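Long-range contacts in cupin 2, conserved barrel domain protein (PDB 3ES1), which is of unknown function but folds as a cupin-like beta-barrel and pairs with a second copy of itself across continuous sheets: residues R16-H21 and F29-V34; L48-T53 and S79-V84; K90-H95 and H135-T140; I100-V105 and I150-P155; I110-D115 and I128-T133. One frame throughout, in Å; residues are numbered along the deposited sequence. Where two conformers were deposited one is given.

The five contacts illustrate how a cupin barrel is built from antiparallel pairs and then closed between sheets. Interactions 1, 2 and 4 are strand pairings in the larger sheet: R16 NH1 reaches V50 O at 2.9 Å to join interactions 1 and 2, and V80 O receives L151 N at 2.8 Å to join interactions 2 and 4. Interaction 5 spans from that sheet to the three-stranded one, touching interaction 4 through G103 O and I128 N (2.8 Å) and interaction 3 through R138 NH1 and E113 OE1 (2.7 Å). Interactions 1 and 3 lie at opposite sides of the chain, their centres about 32 Å apart. All but interaction 3 touch the second subunit.

Interaction 1. Residues R16-H21 and F29-V34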
# COMPACT_ATOMS: atom_id res chain seq x y z
N ARG A 16 3.88 11.66 -7.02
CA ARG A 16 2.63 11.54 -6.27
C ARG A 16 1.50 12.25 -7.04
O ARG A 16 1.63 13.42 -7.41
CB ARG A 16 2.77 12.14 -4.87
CG ARG A 16 1.48 12.03 -3.99
CD ARG A 16 1.67 12.69 -2.63
NE ARG A 16 1.51 14.12 -2.70
CZ ARG A 16 1.13 14.90 -1.70
NH1 ARG A 16 0.86 14.40 -0.51
NH2 ARG A 16 1.00 16.19 -1.92
N VAL A 17 0.44 11.52 -7.28
CA VAL A 17 -0.74 12.06 -7.95
C VAL A 17 -1.92 11.91 -7.03
O VAL A 17 -2.27 10.80 -6.65
CB VAL A 17 -1.03 11.35 -9.31
CG1 VAL A 17 -2.39 11.82 -9.89
CG2 VAL A 17 0.14 11.55 -10.33
N VAL A 18 -2.56 13.01 -6.72
CA VAL A 18 -3.72 13.01 -5.78
C VAL A 18 -4.99 13.47 -6.46
O VAL A 18 -5.02 14.52 -7.08
CB VAL A 18 -3.48 13.93 -4.58
CG1 VAL A 18 -4.68 13.85 -3.57
CG2 VAL A 18 -2.14 13.60 -3.89
N THR A 19 -6.06 12.68 -6.29
CA THR A 19 -7.34 12.99 -6.90
C THR A 19 -8.28 13.63 -5.89
O THR A 19 -8.01 13.66 -4.71
CB THR A 19 -8.06 11.74 -7.49
OG1 THR A 19 -8.68 10.94 -6.45
CG2 THR A 19 -7.12 10.87 -8.23
N GLY A 20 -9.34 14.22 -6.41
CA GLY A 20 -10.35 14.86 -5.57
C GLY A 20 -11.57 15.22 -6.39
O GLY A 20 -11.66 14.88 -7.56
N HIS A 21 -12.49 15.94 -5.75
CA HIS A 21 -13.73 16.42 -6.39
C HIS A 21 -13.75 17.92 -6.42
O HIS A 21 -13.25 18.57 -5.49
CB HIS A 21 -14.95 15.92 -5.61
CG HIS A 21 -15.18 14.46 -5.73
ND1 HIS A 21 -14.67 13.56 -4.83
CD2 HIS A 21 -15.83 13.73 -6.67
CE1 HIS A 21 -14.99 12.33 -5.21
NE2 HIS A 21 -15.70 12.40 -6.32
N PHE A 29 -8.00 16.01 -10.94
CA PHE A 29 -6.64 15.94 -10.32
C PHE A 29 -6.47 17.10 -9.35
O PHE A 29 -6.70 18.25 -9.71
CB PHE A 29 -5.53 15.89 -11.41
CG PHE A 29 -5.58 14.64 -12.22
CD1 PHE A 29 -5.06 13.46 -11.72
CD2 PHE A 29 -6.18 14.61 -13.47
CE1 PHE A 29 -5.13 12.29 -12.50
CE2 PHE A 29 -6.28 13.43 -14.21
CZ PHE A 29 -5.77 12.28 -13.71
N LYS A 30 -6.07 16.76 -8.12
CA LYS A 30 -5.96 17.71 -7.00
C LYS A 30 -4.55 18.27 -6.92
O LYS A 30 -4.36 19.46 -6.75
CB LYS A 30 -6.37 17.04 -5.69
CG LYS A 30 -6.41 17.97 -4.47
CD LYS A 30 -6.88 17.29 -3.18
CE LYS A 30 -6.44 18.11 -1.95
NZ LYS A 30 -7.50 19.04 -1.43
N SER A 31 -3.57 17.39 -7.06
CA SER A 31 -2.17 17.77 -7.06
C SER A 31 -1.27 16.69 -7.65
O SER A 31 -1.62 15.49 -7.71
CB SER A 31 -1.69 18.07 -5.63
OG SER A 31 -1.66 16.90 -4.86
N GLU A 32 -0.13 17.15 -8.11
CA GLU A 32 0.93 16.26 -8.59
C GLU A 32 2.29 16.84 -8.28
O GLU A 32 2.51 18.04 -8.42
CB GLU A 32 0.79 16.04 -10.09
CG GLU A 32 1.88 15.15 -10.73
CD GLU A 32 1.69 14.96 -12.23
OE1 GLU A 32 0.88 15.69 -12.86
OE2 GLU A 32 2.41 14.12 -12.82
N ASP A 33 3.19 15.98 -7.84
CA ASP A 33 4.54 16.41 -7.48
C ASP A 33 5.51 15.28 -7.66
O ASP A 33 5.13 14.14 -7.59
CB ASP A 33 4.64 16.92 -6.02
CG ASP A 33 4.29 15.87 -4.98
OD1 ASP A 33 3.11 15.76 -4.63
OD2 ASP A 33 5.20 15.16 -4.49
N VAL A 34 6.78 15.64 -7.87
CA VAL A 34 7.86 14.65 -7.92
C VAL A 34 8.88 15.09 -6.88
O VAL A 34 9.47 16.16 -7.02
CB VAL A 34 8.52 14.59 -9.33
CG1 VAL A 34 9.78 13.71 -9.35
CG2 VAL A 34 7.49 14.14 -10.39
O HOH W 1 0.82 15.35 -5.53
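R16 opens the pairing with D33 through both backbone and side chain. Its N and O bond to D33 O and N in an antiparallel hydrogen-bonded pair, while NE reaches D33 OD1 at 3.0 Å in a salt bridge. D33 CG stands between its backbone N and carbonyl carbon (chi1 61°), on the face that R16 shares. The carboxylate offers its syn lone pair, yet the two charged planes stand 65° apart; its OD2 is held by T35 OG1 and by a salt bridge to R67. A water donates to R16 O and accepts from S31 OG. V17 follows on the other face, its CG1 meeting the edge of the F29 ring at CD1 (3.6 Å) and its CG2 lying beside E32 CG at 4.0 Å. V18 returns to the face of R16. Its O takes two backbone donors, K30 N at 2.7 Å and S31 N at 3.2 Å, the mark of a classic beta bulge, and its CG2 packs on S31 OG at 3.5 Å. Beyond the bulge T19 pairs with F29 without hydrogen bonds, and its hydroxyl turns to T133 and R131 of the second subunit. The hairpin formed by strands 14-21 and 27-39 ends the larger sheet within its own chain. R16 and V18 lean on W51 of strand 45-53, and residues 16-18 continue the sheet by a parallel ladder with a strand of the second subunit.

Interaction 2. Residues L48-T53 and S79-V84; sequences LLVWTT and SVIRVV
I81 O is gripped by two successive amides, V50 N at 2.9 Å and W51 N at 3.2 Å, both in the carbonyl plane. This classic beta bulge shifts the register by one residue between the pairs L49-R82 and W51-I81. Around it the I81 CG2 methyl touches W51 CB at 3.6 Å and V50 CB at 3.9 Å, and the methyls V50 CG2 and V83 CG2 meet. On the other face of the sheet L49 CD1 touches V80 CG1 at 3.9 Å, their side chains crossing at about a right angle, and T52 CG2 runs beside V80 CG2. At the strand end T53 OG1 and S79 OG lie 2.8 Å apart. Each hydroxyl is held between its own backbone N and carbonyl carbon (chi1 67° and 75°), and S79 N adds a weak bond to T53 OG1. Further out, T55 O is bonded to T53 OG1, Y102 OH of the second subunit to S79 OG, and G66 O to T52 OG1. The contact is thus a mostly apolar strand pair with a hydroxyl pair at one end, and that polar end probably helps to knit the subunit interface, since a tyrosine of the partner chain joins it.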
# COMPACT_ATOMS: atom_id res chain seq x y z
N LEU A 48 10.31 9.24 2.51
CA LEU A 48 9.30 10.20 2.09
C LEU A 48 7.94 9.83 2.54
O LEU A 48 7.44 8.78 2.15
CB LEU A 48 9.30 10.36 0.55
CG LEU A 48 8.30 11.28 -0.18
CD1 LEU A 48 8.53 12.77 0.18
CD2 LEU A 48 8.34 11.08 -1.71
N LEU A 49 7.32 10.72 3.33
CA LEU A 49 5.86 10.62 3.63
C LEU A 49 5.05 10.95 2.40
O LEU A 49 5.29 11.95 1.73
CB LEU A 49 5.50 11.57 4.78
CG LEU A 49 4.08 11.58 5.26
CD1 LEU A 49 3.63 10.17 5.62
CD2 LEU A 49 3.91 12.58 6.37
N VAL A 50 4.07 10.12 2.10
CA VAL A 50 3.26 10.32 0.91
C VAL A 50 1.85 10.81 1.24
O VAL A 50 1.38 11.76 0.64
CB VAL A 50 3.27 9.05 0.02
CG1 VAL A 50 2.27 9.17 -1.09
CG2 VAL A 50 4.73 8.89 -0.56
N TRP A 51 1.22 10.16 2.20
CA TRP A 51 -0.15 10.48 2.64
C TRP A 51 -0.41 9.91 4.02
O TRP A 51 0.24 8.95 4.46
CB TRP A 51 -1.20 9.92 1.62
CG TRP A 51 -2.55 10.63 1.66
CD1 TRP A 51 -3.66 10.22 2.32
CD2 TRP A 51 -2.88 11.90 1.08
NE1 TRP A 51 -4.67 11.14 2.19
CE2 TRP A 51 -4.22 12.18 1.42
CE3 TRP A 51 -2.17 12.83 0.31
CZ2 TRP A 51 -4.86 13.36 1.01
CZ3 TRP A 51 -2.79 13.95 -0.10
CH2 TRP A 51 -4.13 14.22 0.25
N THR A 52 -1.41 10.50 4.65
CA THR A 52 -2.00 10.06 5.91
C THR A 52 -3.48 10.33 5.94
O THR A 52 -3.97 11.26 5.29
CB THR A 52 -1.41 10.81 7.12
OG1 THR A 52 -1.77 12.19 7.07
CG2 THR A 52 0.11 10.65 7.15
N THR A 53 -4.21 9.53 6.69
CA THR A 53 -5.62 9.84 7.03
C THR A 53 -5.72 9.91 8.54
O THR A 53 -5.06 9.13 9.25
CB THR A 53 -6.58 8.77 6.41
OG1 THR A 53 -6.38 7.51 7.05
CG2 THR A 53 -6.32 8.64 4.93
N SER A 79 -4.31 6.04 8.96
CA SER A 79 -3.38 5.38 8.03
C SER A 79 -2.28 6.28 7.59
O SER A 79 -2.37 7.51 7.63
CB SER A 79 -4.10 4.79 6.79
OG SER A 79 -4.50 5.76 5.83
N VAL A 80 -1.22 5.62 7.18
CA VAL A 80 0.04 6.26 6.70
C VAL A 80 0.57 5.51 5.48
O VAL A 80 0.64 4.27 5.48
CB VAL A 80 1.15 6.27 7.79
CG1 VAL A 80 2.45 6.87 7.24
CG2 VAL A 80 0.73 7.09 9.02
N ILE A 81 0.94 6.23 4.44
CA ILE A 81 1.77 5.63 3.38
C ILE A 81 3.03 6.45 3.26
O ILE A 81 2.99 7.66 3.10
CB ILE A 81 1.03 5.45 1.99
CG1 ILE A 81 1.96 4.82 0.92
CG2 ILE A 81 0.43 6.76 1.49
CD1 ILE A 81 1.23 4.29 -0.33
N ARG A 82 4.17 5.77 3.40
CA ARG A 82 5.47 6.38 3.19
C ARG A 82 6.38 5.46 2.41
O ARG A 82 6.17 4.23 2.37
CB ARG A 82 6.09 6.80 4.55
CG ARG A 82 6.41 5.64 5.43
CD ARG A 82 7.12 6.10 6.68
NE ARG A 82 7.14 5.00 7.62
CZ ARG A 82 6.45 4.97 8.76
NH1 ARG A 82 5.74 6.01 9.14
NH2 ARG A 82 6.54 3.90 9.52
N VAL A 83 7.40 6.07 1.80
CA VAL A 83 8.45 5.37 1.10
C VAL A 83 9.76 5.44 1.92
O VAL A 83 10.21 6.51 2.35
CB VAL A 83 8.66 5.95 -0.33
CG1 VAL A 83 9.84 5.26 -1.02
CG2 VAL A 83 7.39 5.87 -1.17
N VAL A 84 10.33 4.27 2.16
CA VAL A 84 11.60 4.13 2.95
C VAL A 84 12.66 3.45 2.10
O VAL A 84 12.47 2.35 1.57
CB VAL A 84 11.41 3.38 4.32
CG1 VAL A 84 12.73 3.30 5.10
CG2 VAL A 84 10.37 4.10 5.17

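Interaction 3. Residues K90-H95 and H135-T140; sequences KESPMH and HLWRNT
E91 OE1 is gripped by the R138 guanidinium, NE lying 2.8 Å away in a nearly straight bond (166°), with a weak second bond from NH2 at 3.3 Å. The oxygen lies in the guanidinium plane, but NE meets it from above the carboxylate plane, so the two flat groups are turned 66° apart rather than forming a flat two-pronged pair. R138 brings NE round by a bend at chi3 (-65°), and one face of its guanidinium is covered near the rim by L136 CD1. Next along, S92 and W137 exchange bonds in both directions: S92 N donates to W137 O at 2.8 Å, and W137 N donates to S92 OG, also at 2.8 Å. A serine hydroxyl here takes a bond that a backbone carbonyl would provide in a regular ladder. N139 N bonds to K90 O at 2.9 Å, and at the far end H95 and H135 form a backbone pair through N and O. Just before H95, the CA of selenomethionine M94 approaches H135 O at 3.4 Å in a CA-H...O contact. Further out, E111 and E113 also hold R138 NH1. Three carboxylates around one guanidinium would be expected to keep it charged, so the loop 90-95 is joined to strand 136-138 by a charge network as well as by backbone bonds.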
# COMPACT_ATOMS: atom_id res chain seq x y z
N LYS A 90 22.91 -1.23 6.22
CA LYS A 90 22.21 -0.56 7.32
C LYS A 90 21.00 -1.34 7.78
O LYS A 90 20.44 -2.16 7.04
CB LYS A 90 21.74 0.85 6.90
CG LYS A 90 22.83 1.80 6.34
CD LYS A 90 23.99 2.03 7.29
CE LYS A 90 24.82 3.25 6.90
NZ LYS A 90 26.00 3.37 7.76
N GLU A 91 20.61 -1.05 9.00
CA GLU A 91 19.40 -1.63 9.55
C GLU A 91 18.60 -0.64 10.40
O GLU A 91 19.14 0.30 10.95
CB GLU A 91 19.74 -2.87 10.37
CG GLU A 91 20.60 -2.57 11.55
CD GLU A 91 21.02 -3.83 12.26
OE1 GLU A 91 21.81 -4.60 11.67
OE2 GLU A 91 20.53 -4.04 13.38
N SER A 92 17.32 -0.92 10.51
CA SER A 92 16.39 -0.07 11.27
C SER A 92 16.40 -0.53 12.73
O SER A 92 16.84 -1.63 13.00
CB SER A 92 14.98 -0.15 10.61
OG SER A 92 14.41 -1.42 10.81
N PRO A 93 15.97 0.35 13.68
CA PRO A 93 15.71 -0.07 15.02
C PRO A 93 14.58 -1.06 15.10
O PRO A 93 13.62 -1.00 14.35
CB PRO A 93 15.37 1.25 15.75
CG PRO A 93 15.63 2.31 14.82
CD PRO A 93 15.52 1.73 13.48
N MSE A 94 14.75 -2.02 15.99
CA MSE A 94 13.77 -3.04 16.25
C MSE A 94 12.63 -2.37 17.01
O MSE A 94 12.86 -1.62 17.96
CB MSE A 94 14.42 -4.16 17.07
CG MSE A 94 13.51 -5.25 17.57
SE MSE A 94 13.11 -6.62 16.26
CE MSE A 94 14.90 -7.07 15.68
N HIS A 95 11.41 -2.61 16.54
CA HIS A 95 10.21 -2.11 17.23
C HIS A 95 8.92 -2.75 16.76
O HIS A 95 8.85 -3.40 15.72
CB HIS A 95 10.10 -0.58 17.15
CG HIS A 95 9.57 -0.05 15.85
ND1 HIS A 95 9.99 -0.53 14.62
CD2 HIS A 95 8.69 0.94 15.57
CE1 HIS A 95 9.35 0.12 13.66
NE2 HIS A 95 8.56 1.02 14.21
N HIS A 135 9.80 -6.19 14.89
CA HIS A 135 10.68 -6.40 13.70
C HIS A 135 11.72 -5.32 13.47
O HIS A 135 11.61 -4.18 13.95
CB HIS A 135 9.82 -6.46 12.42
CG HIS A 135 9.19 -5.14 12.11
ND1 HIS A 135 8.10 -4.67 12.80
CD2 HIS A 135 9.61 -4.11 11.32
CE1 HIS A 135 7.80 -3.45 12.37
NE2 HIS A 135 8.71 -3.08 11.49
N LEU A 136 12.70 -5.66 12.64
CA LEU A 136 13.60 -4.66 12.02
C LEU A 136 13.79 -5.02 10.54
O LEU A 136 13.58 -6.16 10.11
CB LEU A 136 14.97 -4.58 12.77
CG LEU A 136 15.96 -5.76 12.77
CD1 LEU A 136 16.72 -5.89 11.41
CD2 LEU A 136 16.94 -5.62 13.90
N TRP A 137 14.20 -4.02 9.78
CA TRP A 137 14.58 -4.19 8.37
C TRP A 137 16.10 -3.99 8.22
O TRP A 137 16.65 -3.03 8.72
CB TRP A 137 13.86 -3.17 7.48
CG TRP A 137 12.38 -3.19 7.60
CD1 TRP A 137 11.63 -2.37 8.39
CD2 TRP A 137 11.46 -4.11 7.00
NE1 TRP A 137 10.30 -2.69 8.30
CE2 TRP A 137 10.16 -3.77 7.47
CE3 TRP A 137 11.61 -5.20 6.13
CZ2 TRP A 137 9.02 -4.43 7.06
CZ3 TRP A 137 10.47 -5.86 5.73
CH2 TRP A 137 9.19 -5.48 6.20
N ARG A 138 16.72 -4.92 7.51
CA ARG A 138 18.18 -4.92 7.28
C ARG A 138 18.51 -5.11 5.82
O ARG A 138 18.03 -6.03 5.19
CB ARG A 138 18.89 -6.00 8.12
CG ARG A 138 20.43 -5.99 7.99
CD ARG A 138 21.07 -7.09 8.82
NE ARG A 138 20.85 -6.87 10.25
CZ ARG A 138 20.07 -7.61 11.01
NH1 ARG A 138 19.43 -8.65 10.51
NH2 ARG A 138 19.96 -7.32 12.29
N ASN A 139 19.31 -4.19 5.29
CA ASN A 139 19.83 -4.28 3.93
C ASN A 139 21.22 -4.85 3.98
O ASN A 139 22.15 -4.18 4.43
CB ASN A 139 19.87 -2.90 3.27
CG ASN A 139 20.18 -2.95 1.79
OD1 ASN A 139 20.71 -3.92 1.27
ND2 ASN A 139 19.84 -1.88 1.10
N THR A 140 21.33 -6.11 3.56
CA THR A 140 22.59 -6.83 3.64
C THR A 140 23.23 -6.85 2.24
O THR A 140 24.20 -7.55 1.99
CB THR A 140 22.36 -8.26 4.12
OG1 THR A 140 21.59 -8.93 3.13
CG2 THR A 140 21.60 -8.28 5.44

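Interaction 4. Residues I100-V105 and I150-P155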
# COMPACT_ATOMS: atom_id res chain seq x y z
N ILE A 100 -1.47 -2.82 11.39
CA ILE A 100 -1.12 -3.80 10.36
C ILE A 100 -0.52 -2.99 9.23
O ILE A 100 -1.01 -1.93 8.90
CB ILE A 100 -2.35 -4.67 9.89
CG1 ILE A 100 -1.92 -5.87 9.03
CG2 ILE A 100 -3.48 -3.87 9.17
CD1 ILE A 100 -3.08 -6.86 8.68
N ASP A 101 0.58 -3.47 8.70
CA ASP A 101 1.28 -2.80 7.63
C ASP A 101 1.43 -3.66 6.39
O ASP A 101 1.75 -4.79 6.48
CB ASP A 101 2.68 -2.36 8.04
CG ASP A 101 2.79 -2.01 9.49
OD1 ASP A 101 1.96 -1.25 9.94
OD2 ASP A 101 3.72 -2.50 10.08
N TYR A 102 1.21 -3.08 5.23
CA TYR A 102 1.49 -3.71 3.96
C TYR A 102 2.77 -3.07 3.43
O TYR A 102 2.84 -1.87 3.19
CB TYR A 102 0.34 -3.52 2.95
CG TYR A 102 -0.99 -3.95 3.44
CD1 TYR A 102 -1.14 -5.17 4.16
CD2 TYR A 102 -2.14 -3.17 3.21
CE1 TYR A 102 -2.40 -5.57 4.62
CE2 TYR A 102 -3.41 -3.59 3.68
CZ TYR A 102 -3.53 -4.81 4.35
OH TYR A 102 -4.79 -5.21 4.81
N GLY A 103 3.79 -3.89 3.24
CA GLY A 103 5.05 -3.40 2.69
C GLY A 103 5.29 -3.99 1.32
O GLY A 103 5.16 -5.20 1.13
N ILE A 104 5.67 -3.13 0.37
CA ILE A 104 5.94 -3.57 -1.00
C ILE A 104 7.33 -3.20 -1.41
O ILE A 104 7.72 -2.02 -1.42
CB ILE A 104 4.88 -3.03 -2.04
CG1 ILE A 104 3.43 -3.34 -1.56
CG2 ILE A 104 5.05 -3.71 -3.40
CD1 ILE A 104 2.78 -2.20 -0.78
N VAL A 105 8.10 -4.22 -1.76
CA VAL A 105 9.50 -3.99 -2.14
C VAL A 105 9.56 -3.48 -3.59
O VAL A 105 9.30 -4.25 -4.55
CB VAL A 105 10.41 -5.24 -1.90
CG1 VAL A 105 11.88 -4.88 -2.12
CG2 VAL A 105 10.22 -5.84 -0.49
N ILE A 150 2.45 0.90 3.90
CA ILE A 150 1.14 1.35 4.31
C ILE A 150 0.78 0.82 5.70
O ILE A 150 0.66 -0.38 5.91
CB ILE A 150 0.04 0.94 3.30
CG1 ILE A 150 0.33 1.47 1.88
CG2 ILE A 150 -1.35 1.46 3.75
CD1 ILE A 150 1.35 0.67 1.03
N LEU A 151 0.59 1.73 6.64
CA LEU A 151 0.35 1.35 8.02
C LEU A 151 -1.07 1.72 8.39
O LEU A 151 -1.49 2.85 8.25
CB LEU A 151 1.39 2.01 8.99
CG LEU A 151 2.89 1.74 8.69
CD1 LEU A 151 3.50 2.79 7.71
CD2 LEU A 151 3.73 1.67 9.98
N ILE A 152 -1.80 0.73 8.90
CA ILE A 152 -3.21 0.90 9.23
C ILE A 152 -3.42 0.55 10.70
O ILE A 152 -3.03 -0.51 11.17
CB ILE A 152 -4.11 0.00 8.34
CG1 ILE A 152 -4.00 0.37 6.85
CG2 ILE A 152 -5.60 0.10 8.77
CD1 ILE A 152 -4.52 -0.72 5.91
N GLU A 153 -3.96 1.54 11.44
CA GLU A 153 -4.35 1.41 12.83
C GLU A 153 -4.93 0.04 13.19
O GLU A 153 -5.76 -0.51 12.46
CB GLU A 153 -5.36 2.54 13.16
CG GLU A 153 -5.85 2.52 14.58
CD GLU A 153 -6.91 3.58 14.88
OE1 GLU A 153 -7.15 4.50 14.04
OE2 GLU A 153 -7.52 3.45 15.97
N ALA A 154 -4.41 -0.54 14.27
CA ALA A 154 -5.03 -1.70 14.94
C ALA A 154 -4.73 -1.60 16.43
O ALA A 154 -3.72 -1.01 16.84
CB ALA A 154 -4.56 -3.06 14.36
N PRO A 155 -5.63 -2.15 17.25
CA PRO A 155 -5.30 -2.23 18.67
C PRO A 155 -4.01 -3.02 18.94
O PRO A 155 -3.53 -3.83 18.12
CB PRO A 155 -6.51 -2.94 19.28
CG PRO A 155 -7.56 -2.92 18.25
CD PRO A 155 -6.93 -2.73 16.92
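I100 and Y102 pair with I152 and I150 in a regular antiparallel ladder of the cupin barrel's larger sheet, the short strands running 169° apart, with four backbone bonds that include I152 N to I100 O (2.8 Å) and I150 N to Y102 O (2.9 Å). Between these pairs D101 faces L151 without a hydrogen bond, and D101 CA approaches I150 O at 3.0 Å in a CA-H...O contact. The carboxylate crosses the leucine obliquely, OD1 lying 3.4 Å from both L151 CG and CD2; S99 OG supplies that oxygen with its hydrogen bond. On the other face, I152 CD1 nears Y102 CE2 at 3.8 Å, the tyrosine hydroxyl going on to S79 of the second subunit. I150 CG1 is anti to the carbonyl carbon (chi1 -58°), and the branch it starts ends in the CD1 that meets I104 CD1 at 3.7 Å. Strand 145-153 separates 99-107 from 79-86, I150 also packing on I81, while 127-130 flanks the other side of 99-107.

Interaction 5. Residues I110-D115 and I128-T133; sequences IELELD and IVQRGT
Inside the cupin barrel, where the three-stranded sheet folds over the larger, L112 and L114 meet I128 and Q130 by side chains alone. No hydrogen bond crosses between the segments, and the nearest CA atoms, L114 to T133, are 7.3 Å apart, as expected for sheets that face each other rather than share an edge. L112 points its CB toward the other segment, and its two methyls split the work: CD2 lies 3.9 Å from I128 CG2, and CD1 lies 3.9 Å from Q130 NE2. L112 and I128 slide past each other in opposite directions. L114 CD2 takes the other end of the amide, 3.8 Å from Q130 OE1, so the leucine pair flanks both polar atoms of the glutamine. Q130 turns at chi2 (99°), which carries CD away from an extended course. Its OE1 is satisfied from its own segment: T133 OG1 donates to it at 2.7 Å, in the carbonyl plane and on a lone pair. With T19 of the second subunit as the hydroxyl's other partner, a buried amide and the interface share one link. Around the contact, H135, and W137 on strand 136-138, cover L112 and Q130, strand 99-107 pairs with 127-130 at G103 and I128, and 110-113 lies between 119-122 and 136-138 in its sheet.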
# COMPACT_ATOMS: atom_id res chain seq x y z
N ILE A 110 15.46 -6.94 0.74
CA ILE A 110 15.49 -6.63 2.17
C ILE A 110 15.38 -7.88 3.07
O ILE A 110 14.69 -8.85 2.75
CB ILE A 110 14.35 -5.64 2.56
CG1 ILE A 110 14.74 -4.87 3.82
CG2 ILE A 110 13.03 -6.39 2.80
CD1 ILE A 110 15.91 -3.83 3.62
N GLU A 111 16.10 -7.82 4.18
CA GLU A 111 16.03 -8.84 5.24
C GLU A 111 15.08 -8.37 6.33
O GLU A 111 15.29 -7.34 6.97
CB GLU A 111 17.42 -9.04 5.85
CG GLU A 111 17.44 -10.12 6.96
CD GLU A 111 18.82 -10.64 7.15
OE1 GLU A 111 19.58 -10.01 7.93
OE2 GLU A 111 19.14 -11.65 6.50
N LEU A 112 14.04 -9.13 6.53
CA LEU A 112 13.11 -8.89 7.64
C LEU A 112 13.47 -9.79 8.78
O LEU A 112 13.41 -11.02 8.66
CB LEU A 112 11.68 -9.14 7.20
CG LEU A 112 10.55 -9.15 8.22
CD1 LEU A 112 10.48 -7.81 8.99
CD2 LEU A 112 9.26 -9.40 7.55
N GLU A 113 13.77 -9.16 9.91
CA GLU A 113 14.06 -9.89 11.16
C GLU A 113 12.98 -9.63 12.20
O GLU A 113 12.62 -8.47 12.47
CB GLU A 113 15.43 -9.49 11.72
CG GLU A 113 15.80 -10.28 12.97
CD GLU A 113 17.20 -10.01 13.49
OE1 GLU A 113 18.10 -9.67 12.67
OE2 GLU A 113 17.40 -10.19 14.73
N LEU A 114 12.51 -10.73 12.78
CA LEU A 114 11.47 -10.71 13.82
C LEU A 114 12.10 -11.06 15.16
O LEU A 114 13.21 -10.66 15.42
CB LEU A 114 10.34 -11.65 13.46
CG LEU A 114 9.70 -11.42 12.08
CD1 LEU A 114 8.55 -12.37 11.87
CD2 LEU A 114 9.17 -10.03 11.90
N ASP A 115 11.39 -11.82 16.00
CA ASP A 115 11.90 -12.12 17.35
C ASP A 115 12.95 -13.23 17.28
O ASP A 115 12.93 -14.11 16.43
CB ASP A 115 10.77 -12.49 18.39
CG ASP A 115 10.09 -11.25 19.03
OD1 ASP A 115 10.75 -10.21 19.23
OD2 ASP A 115 8.87 -11.31 19.39
N ILE A 128 5.02 -7.76 2.17
CA ILE A 128 4.97 -8.13 3.57
C ILE A 128 3.64 -7.69 4.20
O ILE A 128 3.20 -6.56 4.02
CB ILE A 128 6.11 -7.53 4.41
CG1 ILE A 128 7.50 -7.78 3.75
CG2 ILE A 128 6.05 -8.08 5.81
CD1 ILE A 128 7.92 -6.58 2.91
N VAL A 129 3.02 -8.63 4.89
CA VAL A 129 1.86 -8.33 5.76
C VAL A 129 2.33 -8.40 7.21
O VAL A 129 2.51 -9.50 7.76
CB VAL A 129 0.69 -9.32 5.48
CG1 VAL A 129 -0.57 -8.97 6.28
CG2 VAL A 129 0.38 -9.35 3.95
N GLN A 130 2.56 -7.24 7.80
CA GLN A 130 3.14 -7.13 9.13
C GLN A 130 2.03 -6.99 10.14
O GLN A 130 1.42 -6.00 10.22
CB GLN A 130 4.15 -5.96 9.22
CG GLN A 130 4.92 -5.81 10.50
CD GLN A 130 6.32 -6.42 10.42
OE1 GLN A 130 6.60 -7.38 11.03
NE2 GLN A 130 7.13 -5.86 9.62
N ARG A 131 1.78 -8.04 10.90
CA ARG A 131 0.59 -8.15 11.78
C ARG A 131 0.90 -7.78 13.25
O ARG A 131 0.62 -8.54 14.17
CB ARG A 131 -0.06 -9.53 11.61
CG ARG A 131 -0.64 -9.73 10.18
CD ARG A 131 -1.22 -11.09 9.96
NE ARG A 131 -2.24 -11.38 10.98
CZ ARG A 131 -2.07 -12.18 12.01
NH1 ARG A 131 -0.91 -12.78 12.20
NH2 ARG A 131 -3.05 -12.35 12.87
N GLY A 132 1.44 -6.58 13.39
CA GLY A 132 1.68 -5.91 14.71
C GLY A 132 2.84 -6.53 15.46
O GLY A 132 2.95 -6.52 16.68
N THR A 133 3.73 -7.07 14.66
CA THR A 133 4.93 -7.77 15.16
C THR A 133 6.18 -6.92 15.35
O THR A 133 6.54 -6.07 14.52
CB THR A 133 5.25 -8.93 14.22
OG1 THR A 133 5.05 -8.51 12.87
CG2 THR A 133 4.28 -10.14 14.49